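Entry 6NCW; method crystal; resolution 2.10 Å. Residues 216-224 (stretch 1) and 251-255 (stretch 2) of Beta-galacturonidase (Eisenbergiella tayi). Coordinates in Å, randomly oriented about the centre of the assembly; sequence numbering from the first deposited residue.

Stretch 1 (216-224) PCPWAECWS
Stretch 2 (251-255) VGFRE

Stretch 1 is mostly loop and turn: a type I beta turn runs from Cys 217 to Ala 220, closed by Ala 220 N to Cys 217 O at 3.1 Å, with Pro 218 (phi/psi -68/-15) and Trp 219 (-84/-4) at its corners. From Ala 220 (-86/136) through Glu 221 (-100/154), Cys 222 (-65/144) and Trp 223 (-93/135) the chain is extended. Stretch 2 is also extended, with Gly 252 at -136/147, Phe 253 at -94/96 and Arg 254 at -145/152; a weak bond joins Arg 254 N to Gly 252 O at 3.4 Å. The two segments cross steeply, nearest where Cys 222 CA lies 5.1 Å from Phe 253 CA, and Trp 223 CA 5.2 Å from Gly 252 CA.

One direct hydrogen bond ties the backbones, from Trp 223 N to Phe 253 O at 2.9 Å, nearly straight with an N-H...O angle of 165°. The same carbonyl receives a CA-H...O contact, Cys 222 CA to Phe 253 O at 3.4 Å. The amide of Phe 253 reaches stretch 1 through water 1: Phe 253 N donates to the water at 3.0 Å, and the water donates to Glu 221 O at 2.7 Å. The water thus gives Phe 253 N an acceptor and Glu 221 O a donor, bridging a gap of 4.4 Å between Phe 253 N and Glu 221 O that is too long for a direct bond.

Phe 253 (chi1 -76°, m; chi2 -99°) has the largest area covered by the other stretch, its ring reaching into the turn. Ala 220 CB sits over one ring face, 3.5 Å from the centroid of the Phe 253 ring and 4° off its normal, a CH-pi contact that the small methyl makes at close range. Cys 217 (m) packs CB 3.8 Å from Phe 253 CE1, while its SG lies obliquely 4.9 Å from the Phe 253 ring centroid. Trp 219 (p, chi2 -98°) starts sideways, but its ring end brings CH2 within 3.8 Å of Phe 253 CZ; the ring planes meet at 86° in an oblique apolar contact, with the six-membered ring and Phe 253 centroids 5.6 Å apart.

Trp 223 (t, chi2 98°) points toward stretch 2, its CB 3.9 Å from Gly 252 CA. An ideal CB on Gly 252 would come within 2.9 Å of Trp 223 CB, a clash, so the glycine leaves room for this approach. Arg 254 (p, chi2 98°, chi3 t, chi4 100°) also points across, placing aliphatic CG 3.7 Å from Trp 223 CE3; its NE and NH2 are hydrogen-bonded elsewhere in the structure. Glu 221 (m) and Glu 255 (t) point away.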

# COMPACT_ATOMS: atom_id res chain seq x y z
N PRO A 216 49.02 18.31 31.17
CA PRO A 216 48.86 18.99 29.88
C PRO A 216 48.82 17.99 28.74
O PRO A 216 49.40 16.91 28.81
CB PRO A 216 50.10 19.89 29.78
CG PRO A 216 50.76 19.83 31.12
CD PRO A 216 50.35 18.55 31.76
N CYS A 217 48.11 18.37 27.68
CA CYS A 217 48.01 17.57 26.45
C CYS A 217 48.23 18.49 25.26
O CYS A 217 47.30 18.73 24.46
CB CYS A 217 46.66 16.87 26.36
SG CYS A 217 46.41 15.59 27.57
N PRO A 218 49.44 19.05 25.11
CA PRO A 218 49.66 20.07 24.08
C PRO A 218 49.58 19.54 22.66
O PRO A 218 49.45 20.33 21.72
CB PRO A 218 51.08 20.59 24.39
CG PRO A 218 51.77 19.40 25.02
CD PRO A 218 50.68 18.74 25.86
N TRP A 219 49.63 18.22 22.49
CA TRP A 219 49.49 17.58 21.19
C TRP A 219 48.04 17.36 20.76
O TRP A 219 47.81 16.85 19.66
CB TRP A 219 50.20 16.23 21.24
CG TRP A 219 49.90 15.49 22.50
CD1 TRP A 219 50.67 15.45 23.62
CD2 TRP A 219 48.72 14.72 22.80
NE1 TRP A 219 50.06 14.68 24.59
CE2 TRP A 219 48.87 14.22 24.11
CE3 TRP A 219 47.57 14.39 22.07
CZ2 TRP A 219 47.90 13.42 24.71
CZ3 TRP A 219 46.61 13.59 22.68
CH2 TRP A 219 46.78 13.12 23.98
N ALA A 220 47.05 17.68 21.60
CA ALA A 220 45.70 17.20 21.37
C ALA A 220 44.94 18.14 20.43
O ALA A 220 45.02 19.36 20.57
CB ALA A 220 44.94 17.05 22.69
N GLU A 221 44.23 17.55 19.47
CA GLU A 221 43.30 18.30 18.63
C GLU A 221 41.86 18.12 19.11
O GLU A 221 41.51 17.11 19.72
CB GLU A 221 43.39 17.84 17.17
CG GLU A 221 44.66 18.29 16.47
CD GLU A 221 45.11 17.31 15.41
OE1 GLU A 221 44.25 16.89 14.60
OE2 GLU A 221 46.30 16.95 15.40
N CYS A 222 41.03 19.11 18.79
CA CYS A 222 39.63 19.13 19.19
C CYS A 222 38.83 18.00 18.55
O CYS A 222 39.05 17.63 17.39
CB CYS A 222 38.98 20.47 18.82
SG CYS A 222 39.65 21.87 19.77
N TRP A 223 37.89 17.46 19.31
CA TRP A 223 36.75 16.75 18.76
C TRP A 223 35.62 17.75 18.61
O TRP A 223 35.36 18.55 19.52
CB TRP A 223 36.34 15.59 19.67
CG TRP A 223 35.22 14.71 19.11
CD1 TRP A 223 35.37 13.52 18.45
CD2 TRP A 223 33.81 14.96 19.17
NE1 TRP A 223 34.15 13.01 18.09
CE2 TRP A 223 33.17 13.88 18.52
CE3 TRP A 223 33.02 15.99 19.70
CZ2 TRP A 223 31.78 13.79 18.39
CZ3 TRP A 223 31.64 15.90 19.58
CH2 TRP A 223 31.04 14.80 18.92
N SER A 224 34.95 17.72 17.47
CA SER A 224 33.78 18.55 17.23
C SER A 224 33.01 17.95 16.07
O SER A 224 33.55 17.13 15.33
CB SER A 224 34.17 20.00 16.92
OG SER A 224 34.60 20.08 15.58
N VAL A 251 38.80 8.39 23.18
CA VAL A 251 38.45 9.68 23.75
C VAL A 251 38.47 10.73 22.65
O VAL A 251 39.03 10.53 21.57
CB VAL A 251 39.41 10.10 24.91
CG1 VAL A 251 39.47 9.03 25.98
CG2 VAL A 251 40.79 10.41 24.37
N GLY A 252 37.79 11.83 22.93
CA GLY A 252 37.91 13.03 22.13
C GLY A 252 38.01 14.22 23.07
O GLY A 252 37.47 14.21 24.18
N PHE A 253 38.76 15.23 22.64
CA PHE A 253 39.01 16.43 23.44
C PHE A 253 37.96 17.48 23.07
O PHE A 253 38.11 18.19 22.07
CB PHE A 253 40.43 16.95 23.22
CG PHE A 253 41.50 16.14 23.93
CD1 PHE A 253 42.03 16.56 25.15
CD2 PHE A 253 42.00 14.96 23.37
CE1 PHE A 253 43.02 15.81 25.80
CE2 PHE A 253 42.98 14.21 24.02
CZ PHE A 253 43.49 14.64 25.24
N ARG A 254 36.88 17.56 23.85
CA ARG A 254 35.89 18.61 23.67
C ARG A 254 35.36 19.02 25.03
O ARG A 254 35.32 18.22 25.96
CB ARG A 254 34.73 18.17 22.75
CG ARG A 254 34.02 16.87 23.19
CD ARG A 254 32.77 17.20 23.94
NE ARG A 254 32.12 16.05 24.55
CZ ARG A 254 32.22 15.72 25.83
NH1 ARG A 254 32.99 16.44 26.65
NH2 ARG A 254 31.56 14.68 26.30
N GLU A 255 34.92 20.26 25.12
CA GLU A 255 34.30 20.78 26.33
C GLU A 255 32.81 20.98 26.08
O GLU A 255 32.41 21.52 25.05
CB GLU A 255 34.93 22.11 26.76
CG GLU A 255 34.36 22.66 28.04
CD GLU A 255 34.94 24.04 28.39
OE1 GLU A 255 35.75 24.11 29.34
OE2 GLU A 255 34.59 25.05 27.72
O HOH W 1 40.06 14.82 19.98